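Local coordinates for putative secreted cellulose-binding protein (Streptomyces coelicolor, PDB 4OY6), which oxidises cellulose as a copper-dependent lytic polysaccharide monooxygenase of family AA10, at residues Thr118-Asp123 with Gly157-His162; Val5-Arg10 with Ser181-Gly186; Asp111-Tyr116 with Tyr149-Ser154. One frame throughout, in Å; residues are numbered along the deposited sequence.

Contact 1. Residues Thr118-Asp123 with Gly157-His162; sequences TKQGFD and GLTGRH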
ATOM      1  N   THR A 118      10.421   3.154  -3.145  1.00  8.42           N
ATOM      2  CA  THR A 118      11.403   2.392  -3.918  1.00  8.98           C
ATOM      3  C   THR A 118      12.508   3.323  -4.418  1.00  9.25           C
ATOM      4  O   THR A 118      12.273   4.479  -4.798  1.00 10.30           O
ATOM      5  CB  THR A 118      10.748   1.636  -5.080  1.00  9.38           C
ATOM      6  OG1 THR A 118       9.978   2.545  -5.866  1.00  9.57           O
ATOM      7  CG2 THR A 118       9.863   0.525  -4.554  1.00  9.98           C
ATOM      8  N   LYS A 119      13.720   2.779  -4.411  1.00 10.49           N
ATOM      9  CA  LYS A 119      14.885   3.521  -4.853  1.00 12.07           C
ATOM     10  C   LYS A 119      14.811   3.853  -6.343  1.00 11.20           C
ATOM     11  O   LYS A 119      14.267   3.106  -7.156  1.00 11.87           O
ATOM     12  CB  LYS A 119      16.165   2.689  -4.619  1.00 13.92           C
ATOM     13  CG  LYS A 119      16.460   2.393  -3.157  1.00 17.18           C
ATOM     14  CD  LYS A 119      17.668   1.489  -2.977  1.00 21.58           C
ATOM     15  CE  LYS A 119      17.850   1.146  -1.507  1.00 24.26           C
ATOM     16  NZ  LYS A 119      19.047   0.295  -1.301  1.00 31.01           N
ATOM     17  N   GLN A 120      15.424   4.967  -6.715  1.00 11.20           N
ATOM     18  CA  GLN A 120      15.662   5.272  -8.130  0.70 12.38           C
ATOM     19  C   GLN A 120      16.402   4.105  -8.746  1.00 11.35           C
ATOM     20  O   GLN A 120      17.354   3.585  -8.160  1.00 15.29           O
ATOM     21  CB  GLN A 120      16.568   6.483  -8.317  0.70 15.27           C
ATOM     22  CG  GLN A 120      15.955   7.839  -8.059  0.70 13.80           C
ATOM     23  CD  GLN A 120      14.946   8.246  -9.128  0.70 12.90           C
ATOM     24  OE1 GLN A 120      13.756   8.042  -8.958  0.70 10.21           O
ATOM     25  NE2 GLN A 120      15.415   8.865 -10.208  0.70 14.89           N
ATOM     26  N   GLY A 121      15.994   3.707  -9.928  1.00 13.63           N
ATOM     27  CA  GLY A 121      16.628   2.584 -10.623  1.00 15.23           C
ATOM     28  C   GLY A 121      15.859   1.284 -10.496  1.00 16.24           C
ATOM     29  O   GLY A 121      16.023   0.388 -11.310  1.00 22.52           O
ATOM     30  N   PHE A 122      15.020   1.179  -9.464  1.00 12.15           N
ATOM     31  CA  PHE A 122      14.135   0.040  -9.305  1.00 11.79           C
ATOM     32  C   PHE A 122      12.907   0.221 -10.185  1.00 10.87           C
ATOM     33  O   PHE A 122      12.302   1.284 -10.178  1.00 11.79           O
ATOM     34  CB  PHE A 122      13.716  -0.084  -7.842  1.00 11.66           C
ATOM     35  CG  PHE A 122      12.735  -1.205  -7.590  1.00 11.21           C
ATOM     36  CD1 PHE A 122      13.184  -2.509  -7.429  1.00 12.75           C
ATOM     37  CD2 PHE A 122      11.368  -0.953  -7.531  1.00 10.84           C
ATOM     38  CE1 PHE A 122      12.289  -3.532  -7.180  1.00 13.73           C
ATOM     39  CE2 PHE A 122      10.471  -1.977  -7.296  1.00 10.73           C
ATOM     40  CZ  PHE A 122      10.928  -3.262  -7.134  1.00 11.65           C
ATOM     41  N   ASP A 123      12.543  -0.825 -10.923  1.00 11.30           N
ATOM     42  CA  ASP A 123      11.398  -0.787 -11.831  1.00 10.93           C
ATOM     43  C   ASP A 123      10.274  -1.670 -11.288  1.00  9.96           C
ATOM     44  O   ASP A 123      10.291  -2.883 -11.479  1.00 10.48           O
ATOM     45  CB  ASP A 123      11.801  -1.285 -13.202  1.00 12.21           C
ATOM     46  CG  ASP A 123      10.637  -1.310 -14.170  1.00 14.77           C
ATOM     47  OD1 ASP A 123       9.565  -0.731 -13.847  1.00 13.78           O
ATOM     48  OD2 ASP A 123      10.804  -1.917 -15.254  1.00 20.06           O
ATOM     49  N   GLY A 157      14.740  14.231  -5.826  1.00  9.39           N
ATOM     50  CA  GLY A 157      15.538  13.349  -6.662  1.00 10.88           C
ATOM     51  C   GLY A 157      14.879  12.055  -7.081  1.00 10.99           C
ATOM     52  O   GLY A 157      15.538  11.188  -7.659  1.00 15.51           O
ATOM     53  N   LEU A 158      13.588  11.915  -6.812  1.00  9.23           N
ATOM     54  CA  LEU A 158      12.837  10.742  -7.286  1.00  9.84           C
ATOM     55  C   LEU A 158      12.059  11.129  -8.528  1.00 11.29           C
ATOM     56  O   LEU A 158      11.397  12.154  -8.540  1.00 14.63           O
ATOM     57  CB  LEU A 158      11.893  10.236  -6.207  1.00 10.47           C
ATOM     58  CG  LEU A 158      12.560   9.940  -4.865  1.00 11.29           C
ATOM     59  CD1 LEU A 158      11.540   9.414  -3.868  1.00 13.32           C
ATOM     60  CD2 LEU A 158      13.715   8.953  -4.999  1.00 12.70           C
ATOM     61  N   THR A 159      12.105  10.292  -9.550  1.00  9.45           N
ATOM     62  CA  THR A 159      11.431  10.537 -10.824  1.00  9.78           C
ATOM     63  C   THR A 159      10.712   9.290 -11.280  1.00  8.56           C
ATOM     64  O   THR A 159      11.098   8.172 -10.918  1.00  8.50           O
ATOM     65  CB  THR A 159      12.437  10.987 -11.895  1.00 13.26           C
ATOM     66  OG1 THR A 159      13.397   9.956 -12.103  1.00 14.52           O
ATOM     67  CG2 THR A 159      13.147  12.300 -11.465  1.00 16.39           C
ATOM     68  N   GLY A 160       9.679   9.481 -12.092  1.00  8.63           N
ATOM     69  CA  GLY A 160       9.018   8.353 -12.691  1.00  8.93           C
ATOM     70  C   GLY A 160       8.322   7.441 -11.699  1.00  8.32           C
ATOM     71  O   GLY A 160       7.874   7.855 -10.618  1.00  8.56           O
ATOM     72  N   ARG A 161       8.186   6.186 -12.111  1.00  8.02           N
ATOM     73  CA  ARG A 161       7.390   5.185 -11.412  1.00  7.79           C
ATOM     74  C   ARG A 161       8.096   4.665 -10.155  1.00  7.39           C
ATOM     75  O   ARG A 161       9.218   4.163 -10.211  1.00  8.84           O
ATOM     76  CB  ARG A 161       7.110   4.020 -12.354  1.00  8.09           C
ATOM     77  CG  ARG A 161       6.387   2.859 -11.681  1.00  8.20           C
ATOM     78  CD  ARG A 161       6.182   1.673 -12.594  1.00  9.11           C
ATOM     79  NE  ARG A 161       5.060   1.815 -13.504  1.00  8.82           N
ATOM     80  CZ  ARG A 161       3.813   1.509 -13.194  1.00  8.71           C
ATOM     81  NH1 ARG A 161       3.500   1.069 -11.984  1.00  8.37           N
ATOM     82  NH2 ARG A 161       2.872   1.626 -14.133  1.00  9.76           N
ATOM     83  N   HIS A 162       7.370   4.736  -9.041  1.00  7.15           N
ATOM     84  CA  HIS A 162       7.820   4.194  -7.757  1.00  7.13           C
ATOM     85  C   HIS A 162       6.677   3.503  -7.029  1.00  6.66           C
ATOM     86  O   HIS A 162       5.522   3.599  -7.436  1.00  7.24           O
ATOM     87  CB  HIS A 162       8.394   5.304  -6.838  1.00  7.42           C
ATOM     88  CG  HIS A 162       9.680   5.891  -7.334  1.00  7.35           C
ATOM     89  ND1 HIS A 162      10.893   5.619  -6.743  1.00  8.35           N
ATOM     90  CD2 HIS A 162       9.942   6.690  -8.388  1.00  7.87           C
ATOM     91  CE1 HIS A 162      11.848   6.225  -7.430  1.00  9.29           C
ATOM     92  NE2 HIS A 162      11.293   6.881  -8.434  1.00  8.57           N
TER
HETATM   93  O   HOH W   1      11.088   2.916  -8.288  1.00 14.62           O
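His162 gives its shortest hydrogen bond to Thr118, ND1 to carbonyl O at 2.6 Å, with the oxygen almost in the ring plane. On the other side of the ring, NE2 makes two weak bonds, to Gln120 OE1 and to Thr159 O. With acceptors at both nitrogens, the ring would probably favour the doubly protonated, positively charged form. The Gln120 amide, in the conformer described here (one of two), lies nearly coplanar with the imidazole. Its OE1 also accepts from Thr159 N at 2.9 Å, while its NE2 donates to Thr159 OG1 at 3.0 Å in an almost straight bond (171°). A bend at chi2 (-71°) turns this amide back onto the opposing loop, and glutamine suits the place because one group both donates and accepts.

A water lies over one face of the His162 ring, offset toward the rim; it bonds to Thr118 OG1 and lies close enough to donate to Phe122 O and Arg161 O. Apolar contact is slight: Gln120 CG meets Leu158 CD2. The first loop is shaped by a type II turn from Lys119 to Phe122, whose third position, with positive phi, is suitably Gly121.

The contact lies where strand 110-118 ends beside the start of antiparallel strand 161-170; Thr118 OG1 bonds to Val163 N, and Phe185, next to strand 175-184, meets the His162 ring edge-to-face.

Contact 2. Residues Val5-Arg10 with Ser181-Gly186; sequences VDPASR and SDVDFG. With ZN (zinc ion), chain G.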
ATOM      1  N   VAL A   5      -5.647   5.982   1.247  1.00  7.55           N
ATOM      2  CA  VAL A   5      -6.611   6.352   0.233  1.00  8.46           C
ATOM      3  C   VAL A   5      -6.092   7.350  -0.783  1.00  8.72           C
ATOM      4  O   VAL A   5      -6.612   7.436  -1.887  1.00  9.50           O
ATOM      5  CB  VAL A   5      -7.943   6.836   0.855  1.00  9.38           C
ATOM      6  CG1 VAL A   5      -8.564   5.703   1.676  1.00  9.66           C
ATOM      7  CG2 VAL A   5      -7.757   8.079   1.707  1.00 10.28           C
ATOM      8  N   ASP A   6      -5.042   8.084  -0.419  1.00  8.32           N
ATOM      9  CA  ASP A   6      -4.407   9.040  -1.331  1.00  8.79           C
ATOM     10  C   ASP A   6      -2.949   9.143  -0.937  1.00  9.42           C
ATOM     11  O   ASP A   6      -2.653   9.470   0.211  1.00 11.01           O
ATOM     12  CB  ASP A   6      -5.039  10.451  -1.226  1.00 11.14           C
ATOM     13  CG  ASP A   6      -6.459  10.492  -1.668  1.00 15.59           C
ATOM     14  OD1 ASP A   6      -6.698  10.525  -2.890  1.00 18.45           O
ATOM     15  OD2 ASP A   6      -7.362  10.515  -0.793  1.00 18.95           O
ATOM     16  N   PRO A   7      -2.006   8.808  -1.842  1.00  7.70           N
ATOM     17  CA  PRO A   7      -2.185   8.155  -3.135  1.00  7.67           C
ATOM     18  C   PRO A   7      -2.696   6.736  -2.900  1.00  7.26           C
ATOM     19  O   PRO A   7      -2.115   6.005  -2.101  1.00  7.41           O
ATOM     20  CB  PRO A   7      -0.770   8.188  -3.735  1.00  8.91           C
ATOM     21  CG  PRO A   7       0.139   8.158  -2.561  1.00  8.87           C
ATOM     22  CD  PRO A   7      -0.582   8.898  -1.466  1.00  8.54           C
ATOM     23  N   ALA A   8      -3.764   6.359  -3.575  1.00  6.99           N
ATOM     24  CA  ALA A   8      -4.465   5.124  -3.263  1.00  7.07           C
ATOM     25  C   ALA A   8      -3.541   3.923  -3.223  1.00  6.55           C
ATOM     26  O   ALA A   8      -2.702   3.737  -4.129  1.00  7.40           O
ATOM     27  CB  ALA A   8      -5.548   4.872  -4.278  1.00  8.78           C
ATOM     28  N   SER A   9      -3.729   3.074  -2.219  1.00  6.83           N
ATOM     29  CA  SER A   9      -3.049   1.785  -2.169  1.00  6.40           C
ATOM     30  C   SER A   9      -3.511   0.890  -3.320  1.00  6.64           C
ATOM     31  O   SER A   9      -4.480   1.180  -4.014  1.00  7.02           O
ATOM     32  CB  SER A   9      -3.329   1.104  -0.837  1.00  6.38           C
ATOM     33  OG  SER A   9      -4.715   0.793  -0.733  1.00  7.56           O
ATOM     34  N   ARG A  10      -2.818  -0.209  -3.525  1.00  6.03           N
ATOM     35  CA  ARG A  10      -3.124  -1.060  -4.672  1.00  6.53           C
ATOM     36  C   ARG A  10      -4.573  -1.547  -4.648  1.00  6.32           C
ATOM     37  O   ARG A  10      -5.308  -1.471  -5.626  1.00  7.17           O
ATOM     38  CB  ARG A  10      -2.155  -2.234  -4.785  1.00  6.72           C
ATOM     39  CG  ARG A  10      -0.784  -1.813  -5.289  1.00  7.22           C
ATOM     40  CD  ARG A  10       0.169  -2.968  -5.524  1.00  6.86           C
ATOM     41  NE  ARG A  10       1.365  -2.459  -6.157  1.00  7.22           N
ATOM     42  CZ  ARG A  10       2.453  -3.161  -6.434  1.00  7.20           C
ATOM     43  NH1 ARG A  10       2.534  -4.431  -6.113  1.00  7.62           N
ATOM     44  NH2 ARG A  10       3.471  -2.555  -7.034  1.00  8.29           N
ATOM     45  N   SER A 181       1.442   1.818  -2.397  1.00  6.25           N
ATOM     46  CA  SER A 181       0.786   2.751  -3.325  1.00  6.42           C
ATOM     47  C   SER A 181       1.702   3.024  -4.494  1.00  6.52           C
ATOM     48  O   SER A 181       2.823   3.511  -4.300  1.00  7.34           O
ATOM     49  CB  SER A 181       0.495   4.078  -2.643  1.00  6.89           C
ATOM     50  OG  SER A 181      -0.375   3.931  -1.530  1.00  7.00           O
ATOM     51  N   ASP A 182       1.243   2.712  -5.704  1.00  6.58           N
ATOM     52  CA  ASP A 182       2.021   3.012  -6.895  1.00  6.42           C
ATOM     53  C   ASP A 182       1.872   4.482  -7.235  1.00  6.54           C
ATOM     54  O   ASP A 182       0.770   5.002  -7.340  1.00  7.17           O
ATOM     55  CB  ASP A 182       1.572   2.130  -8.044  1.00  7.03           C
ATOM     56  CG  ASP A 182       1.768   0.673  -7.731  1.00  6.61           C
ATOM     57  OD1 ASP A 182       0.765  -0.002  -7.377  1.00  7.56           O
ATOM     58  OD2 ASP A 182       2.933   0.204  -7.778  1.00  7.96           O
ATOM     59  N   VAL A 183       3.006   5.137  -7.434  1.00  6.58           N
ATOM     60  CA  VAL A 183       3.039   6.573  -7.708  1.00  7.01           C
ATOM     61  C   VAL A 183       3.954   6.904  -8.888  1.00  6.88           C
ATOM     62  O   VAL A 183       4.832   6.120  -9.246  1.00  7.65           O
ATOM     63  CB  VAL A 183       3.472   7.400  -6.465  1.00  7.53           C
ATOM     64  CG1 VAL A 183       2.541   7.151  -5.292  1.00  8.19           C
ATOM     65  CG2 VAL A 183       4.932   7.158  -6.086  1.00  7.92           C
ATOM     66  N   ASP A 184       3.724   8.073  -9.462  1.00  7.46           N
ATOM     67  CA  ASP A 184       4.516   8.562 -10.568  1.00  7.39           C
ATOM     68  C   ASP A 184       4.957   9.968 -10.204  1.00  7.41           C
ATOM     69  O   ASP A 184       4.134  10.873 -10.092  1.00  7.83           O
ATOM     70  CB  ASP A 184       3.689   8.562 -11.847  1.00  8.11           C
ATOM     71  CG  ASP A 184       4.514   8.737 -13.102  1.00  8.71           C
ATOM     72  OD1 ASP A 184       5.666   9.214 -13.019  1.00  9.74           O
ATOM     73  OD2 ASP A 184       4.027   8.388 -14.211  1.00 10.41           O
ATOM     74  N   PHE A 185       6.264  10.161 -10.003  1.00  8.40           N
ATOM     75  CA  PHE A 185       6.825  11.482  -9.718  1.00 10.01           C
ATOM     76  C   PHE A 185       7.021  12.329 -10.969  1.00 10.93           C
ATOM     77  O   PHE A 185       7.394  13.489 -10.874  1.00 12.98           O
ATOM     78  CB  PHE A 185       8.167  11.319  -8.992  1.00 10.71           C
ATOM     79  CG  PHE A 185       8.035  10.914  -7.547  1.00  9.99           C
ATOM     80  CD1 PHE A 185       7.810  11.855  -6.553  1.00  9.69           C
ATOM     81  CD2 PHE A 185       8.134   9.595  -7.177  1.00  9.82           C
ATOM     82  CE1 PHE A 185       7.699  11.480  -5.213  1.00 10.04           C
ATOM     83  CE2 PHE A 185       8.005   9.199  -5.853  1.00  9.87           C
ATOM     84  CZ  PHE A 185       7.791  10.152  -4.869  1.00  9.57           C
ATOM     85  N   GLY A 186       6.796  11.752 -12.132  1.00 10.98           N
ATOM     86  CA  GLY A 186       6.944  12.481 -13.390  1.00 11.98           C
ATOM     87  C   GLY A 186       8.375  12.690 -13.832  1.00 10.86           C
ATOM     88  O   GLY A 186       9.311  12.103 -13.258  1.00 13.36           O
ATOM     89  OXT GLY A 186       8.571  13.471 -14.780  1.00 13.32           O
TER
HETATM   90 ZN    ZN G 306      -8.617  10.201  -3.869  0.50 16.03          ZN
HETATM   91  O   HOH W   2      -8.113   8.101  -3.917  1.00 22.97           O
HETATM   92  O   HOH W   3      -9.741  10.189  -2.005  1.00 32.31           O
HETATM   93  O   HOH W   4      -1.431   1.853  -5.692  1.00  7.53           O
HETATM   94  O   HOH W   5      -1.603   5.338  -6.028  1.00 14.59           O
HETATM   95  O   HOH W   6     -10.084   9.233  -4.663  1.00 35.96           O
HETATM   96  O   HOH W   7      -8.003  10.570  -5.611  1.00 33.39           O
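Pro7 lays CB and CG of its ring against the CG1 methyl of Val183, with CG at 3.8 Å from it, and the same CG touches Ser181 CB. The peptide bond before Pro7 is cis, a geometry that proline tolerates better than other residues, and the carbonyl after the ring meets the serine: Ser181 OG donates to Pro7 O at 2.8 Å. A small side chain suits position 181, because the backbones come very close here, Ser9 CA and Ser181 CA lying 4.1 Å apart.

The strongest link is the salt bridge from Arg10 to Asp182. The arginine presents its guanidinium side-on: NE reaches Asp182 OD1 at 2.8 Å and NH2 reaches OD2 at 2.9 Å, each carboxylate oxygen using its syn lone pair. The two planes are only 14° apart, an arrangement that fixes the rotation of both groups and would favour the charged carboxylate in this buried setting. An extended chain from CG to NE brings Arg10 alongside its partner, where NH1 bonds to Leu83 O and Trp89 adds a cation-pi contact. An alanine here would probably leave the buried Asp182 carboxylate without its counter-charge and open a gap beside Trp89.

One water donates to both Ala8 O and Asp182 O, so the backbones are also joined through solvent. At the outer end, Asp6 OD1 binds a zinc ion at 2.2 Å, with four waters completing the observed ligands.

Val5 and Asp6 form a classic beta bulge opposite Lys101 of strand 97-104. Ser9 is the N-cap of helix 10-18, its OG bonded to Tyr12 N and Ser3 OG, and strand 175-184 runs antiparallel to strand 161-170, whose Val163 touches both Arg10 and Asp182.

Contact 3. Residues Asp111-Tyr116 with Tyr149-Ser154; sequences DYFLVY and YEIPVS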
ATOM      1  N   ASP A 111       0.703   4.413  16.761  1.00 11.10           N
ATOM      2  CA  ASP A 111       1.938   4.579  17.537  1.00 12.78           C
ATOM      3  C   ASP A 111       2.975   5.318  16.690  1.00 11.36           C
ATOM      4  O   ASP A 111       3.737   6.140  17.196  1.00 13.91           O
ATOM      5  CB  ASP A 111       2.504   3.223  17.972  1.00 14.03           C
ATOM      6  CG  ASP A 111       1.686   2.547  19.066  1.00 15.28           C
ATOM      7  OD1 ASP A 111       0.707   3.140  19.592  1.00 17.45           O
ATOM      8  OD2 ASP A 111       2.047   1.399  19.377  1.00 18.09           O
ATOM      9  N   TYR A 112       2.996   4.987  15.400  1.00 10.36           N
ATOM     10  CA  TYR A 112       3.869   5.610  14.428  1.00 10.55           C
ATOM     11  C   TYR A 112       3.441   5.140  13.035  1.00  9.40           C
ATOM     12  O   TYR A 112       2.759   4.116  12.891  1.00  9.85           O
ATOM     13  CB  TYR A 112       5.347   5.240  14.659  1.00 11.73           C
ATOM     14  CG  TYR A 112       5.654   3.760  14.700  1.00 11.68           C
ATOM     15  CD1 TYR A 112       5.917   3.053  13.537  1.00 12.77           C
ATOM     16  CD2 TYR A 112       5.633   3.051  15.891  1.00 13.33           C
ATOM     17  CE1 TYR A 112       6.183   1.699  13.560  1.00 13.38           C
ATOM     18  CE2 TYR A 112       5.925   1.692  15.923  1.00 14.37           C
ATOM     19  CZ  TYR A 112       6.184   1.015  14.758  1.00 14.63           C
ATOM     20  OH  TYR A 112       6.453  -0.325  14.774  1.00 17.70           O
ATOM     21  N   PHE A 113       3.880   5.892  12.031  1.00  9.27           N
ATOM     22  CA  PHE A 113       3.930   5.461  10.639  1.00  8.77           C
ATOM     23  C   PHE A 113       5.373   5.441  10.185  1.00  9.00           C
ATOM     24  O   PHE A 113       6.168   6.302  10.546  1.00 10.45           O
ATOM     25  CB  PHE A 113       3.163   6.423   9.720  1.00  9.25           C
ATOM     26  CG  PHE A 113       1.694   6.540  10.037  1.00  8.99           C
ATOM     27  CD1 PHE A 113       0.796   5.635   9.526  1.00  9.67           C
ATOM     28  CD2 PHE A 113       1.208   7.568  10.830  1.00  9.79           C
ATOM     29  CE1 PHE A 113      -0.554   5.743   9.796  1.00 10.02           C
ATOM     30  CE2 PHE A 113      -0.151   7.682  11.105  1.00 10.36           C
ATOM     31  CZ  PHE A 113      -1.028   6.762  10.591  1.00  9.86           C
ATOM     32  N   LEU A 114       5.698   4.446   9.372  1.00  8.09           N
ATOM     33  CA  LEU A 114       6.948   4.411   8.596  1.00  8.91           C
ATOM     34  C   LEU A 114       6.551   4.540   7.139  1.00  8.74           C
ATOM     35  O   LEU A 114       5.637   3.863   6.675  1.00 11.76           O
ATOM     36  CB  LEU A 114       7.709   3.107   8.803  1.00 11.54           C
ATOM     37  CG  LEU A 114       7.952   2.688  10.237  1.00 14.05           C
ATOM     38  CD1 LEU A 114       8.612   1.313  10.265  1.00 16.50           C
ATOM     39  CD2 LEU A 114       8.733   3.716  11.030  1.00 18.22           C
ATOM     40  N   VAL A 115       7.259   5.388   6.398  1.00  8.14           N
ATOM     41  CA  VAL A 115       6.985   5.519   4.977  1.00  7.81           C
ATOM     42  C   VAL A 115       8.301   5.325   4.231  1.00  7.12           C
ATOM     43  O   VAL A 115       9.307   5.948   4.548  1.00  7.73           O
ATOM     44  CB  VAL A 115       6.387   6.898   4.614  1.00  8.48           C
ATOM     45  CG1 VAL A 115       6.002   6.923   3.148  1.00  9.20           C
ATOM     46  CG2 VAL A 115       5.196   7.237   5.495  1.00 10.39           C
ATOM     47  N   TYR A 116       8.249   4.437   3.247  1.00  7.89           N
ATOM     48  CA  TYR A 116       9.353   4.142   2.363  1.00  7.64           C
ATOM     49  C   TYR A 116       8.954   4.433   0.926  1.00  7.52           C
ATOM     50  O   TYR A 116       7.783   4.454   0.586  1.00  8.13           O
ATOM     51  CB  TYR A 116       9.763   2.665   2.435  1.00  8.34           C
ATOM     52  CG  TYR A 116      10.130   2.161   3.803  1.00  9.50           C
ATOM     53  CD1 TYR A 116       9.140   1.733   4.693  1.00 10.65           C
ATOM     54  CD2 TYR A 116      11.447   2.137   4.238  1.00 10.76           C
ATOM     55  CE1 TYR A 116       9.462   1.272   5.945  1.00 14.17           C
ATOM     56  CE2 TYR A 116      11.782   1.676   5.506  1.00 12.84           C
ATOM     57  CZ  TYR A 116      10.780   1.238   6.345  1.00 14.80           C
ATOM     58  OH  TYR A 116      11.104   0.793   7.588  1.00 19.66           O
ATOM     59  N   TYR A 149      -5.726  10.151   8.981  1.00 11.00           N
ATOM     60  CA  TYR A 149      -4.359  10.538   9.354  1.00 10.62           C
ATOM     61  C   TYR A 149      -3.664  11.057   8.105  1.00 10.53           C
ATOM     62  O   TYR A 149      -3.785  10.449   7.032  1.00 11.91           O
ATOM     63  CB  TYR A 149      -3.559   9.349   9.933  1.00 11.08           C
ATOM     64  CG  TYR A 149      -4.330   8.536  10.946  1.00 11.37           C
ATOM     65  CD1 TYR A 149      -4.656   9.056  12.190  1.00 11.92           C
ATOM     66  CD2 TYR A 149      -4.759   7.262  10.652  1.00 10.76           C
ATOM     67  CE1 TYR A 149      -5.407   8.317  13.091  1.00 11.94           C
ATOM     68  CE2 TYR A 149      -5.483   6.514  11.553  1.00 11.32           C
ATOM     69  CZ  TYR A 149      -5.825   7.047  12.770  1.00 11.05           C
ATOM     70  OH  TYR A 149      -6.584   6.320  13.667  1.00 12.83           O
ATOM     71  N   GLU A 150      -2.908  12.134   8.242  1.00 10.74           N
ATOM     72  CA  GLU A 150      -2.116  12.672   7.155  1.00 10.55           C
ATOM     73  C   GLU A 150      -0.638  12.721   7.532  1.00 10.04           C
ATOM     74  O   GLU A 150      -0.280  13.205   8.631  1.00 12.59           O
ATOM     75  CB  GLU A 150      -2.589  14.082   6.779  1.00 13.33           C
ATOM     76  CG  GLU A 150      -3.971  14.099   6.171  1.00 16.66           C
ATOM     77  CD  GLU A 150      -4.370  15.417   5.550  1.00 23.97           C
ATOM     78  OE1 GLU A 150      -3.601  16.390   5.590  1.00 31.20           O
ATOM     79  OE2 GLU A 150      -5.480  15.468   4.995  1.00 32.39           O
ATOM     80  N   ILE A 151       0.197  12.189   6.651  1.00  9.86           N
ATOM     81  CA  ILE A 151       1.641  12.209   6.819  1.00 10.08           C
ATOM     82  C   ILE A 151       2.228  13.068   5.699  1.00  9.17           C
ATOM     83  O   ILE A 151       2.161  12.683   4.535  1.00  9.83           O
ATOM     84  CB  ILE A 151       2.292  10.821   6.738  1.00 11.27           C
ATOM     85  CG1 ILE A 151       1.639   9.834   7.703  1.00 14.17           C
ATOM     86  CG2 ILE A 151       3.784  10.940   7.016  1.00 11.88           C
ATOM     87  CD1 ILE A 151       1.335   8.506   7.104  1.00 20.70           C
ATOM     88  N   PRO A 152       2.779  14.239   6.042  1.00  9.37           N
ATOM     89  CA  PRO A 152       3.376  15.105   5.012  1.00  9.60           C
ATOM     90  C   PRO A 152       4.759  14.604   4.681  1.00  9.70           C
ATOM     91  O   PRO A 152       5.673  14.714   5.491  1.00 12.74           O
ATOM     92  CB  PRO A 152       3.412  16.471   5.671  1.00 13.28           C
ATOM     93  CG  PRO A 152       3.493  16.171   7.137  1.00 15.94           C
ATOM     94  CD  PRO A 152       2.851  14.840   7.383  1.00 12.66           C
ATOM     95  N   VAL A 153       4.909  14.006   3.510  1.00  8.38           N
ATOM     96  CA  VAL A 153       6.166  13.425   3.043  1.00  9.41           C
ATOM     97  C   VAL A 153       6.888  14.416   2.146  1.00  8.46           C
ATOM     98  O   VAL A 153       6.261  15.096   1.331  1.00  9.99           O
ATOM     99  CB  VAL A 153       5.901  12.077   2.286  1.00 10.78           C
ATOM    100  CG1 VAL A 153       7.194  11.481   1.716  1.00 13.06           C
ATOM    101  CG2 VAL A 153       5.255  11.067   3.221  1.00 12.53           C
ATOM    102  N   SER A 154       8.203  14.470   2.267  1.00  8.05           N
ATOM    103  CA  SER A 154       9.022  15.297   1.396  1.00  8.39           C
ATOM    104  C   SER A 154      10.136  14.453   0.832  1.00  8.06           C
ATOM    105  O   SER A 154      10.932  13.855   1.575  1.00  9.19           O
ATOM    106  CB  SER A 154       9.631  16.461   2.172  1.00  9.68           C
ATOM    107  OG  SER A 154      10.457  17.263   1.346  1.00  9.21           O
TER
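Ile151 sets its CD1 methyl over one face of the Phe113 ring, a CH-pi contact in which the methyl carbon lies 3.8 Å from the ring centroid and 23° off the normal. The methyl is displaced toward the CG end of the ring, where CD1 to Phe113 CG is 3.5 Å. An intermediate chi2 of 134° takes the Ile151 side chain away from a fully staggered form, a modest strain that goes with this close fit.

The second aromatic contact is an oblique one. The tip of Phe113, atom CZ, comes within 3.7 Å of Tyr149 CB and also touches CG and CD2 of the tyrosine, while the two ring planes are inclined at 51°. Phenylalanine suits this place because its flat ring offers a face to a methyl group while its tip meets the tyrosine obliquely.

These residues belong to the two facing sheets of the beta-sandwich core, of the immunoglobulin-like or fibronectin-like kind found in AA10 enzymes. Strand 112-116 comes from the larger sheet and strand 149-154 from the three-stranded one. Their axes approach to 9.6 Å and cross at -42°, so the join is made by inward side chains rather than by strand pairing.

Aliphatic packing extends the layer. Val115 faces both partners, CG2 against Ile151 CG2 and CG1 against Val153 CG2, the latter pair 4.2 Å apart. The beta-branched Val115, Ile151 and Val153 suit extended strands, and their short methyls meet between the sheets; Leu102 of strand 97-104 touches both Phe113 and Ile151.

The polar end of Tyr149 is bonded outside the two segments: its ring lies in the core while its OH bonds to Asp104 OD2 and Gly109 N, the latter next to the copper ligand His108.

In the fold
All three contacts reach the larger, mixed sheet. Contacts 1 and 2, with centres 13 Å apart, meet directly: Gly160 N and O probably hydrogen-bond to Gly186 O and Phe185 N, both at 2.9 Å, joining the loop before strand 161-170 to the C-terminus. Contacts 2 and 3 both bridge the two sheets, whereas contact 1 joins ends of neighbouring strands in the larger one. The centre of contact 3 is 14 Å from that of contact 2 and 19 Å from that of contact 1. Contact 3 also comes near the copper site of His1 and His108, the Tyr149 side chain lying about 8 Å from the metal. The zinc ions on Asp6 and Asp184 in contact 2 are separate from the copper site.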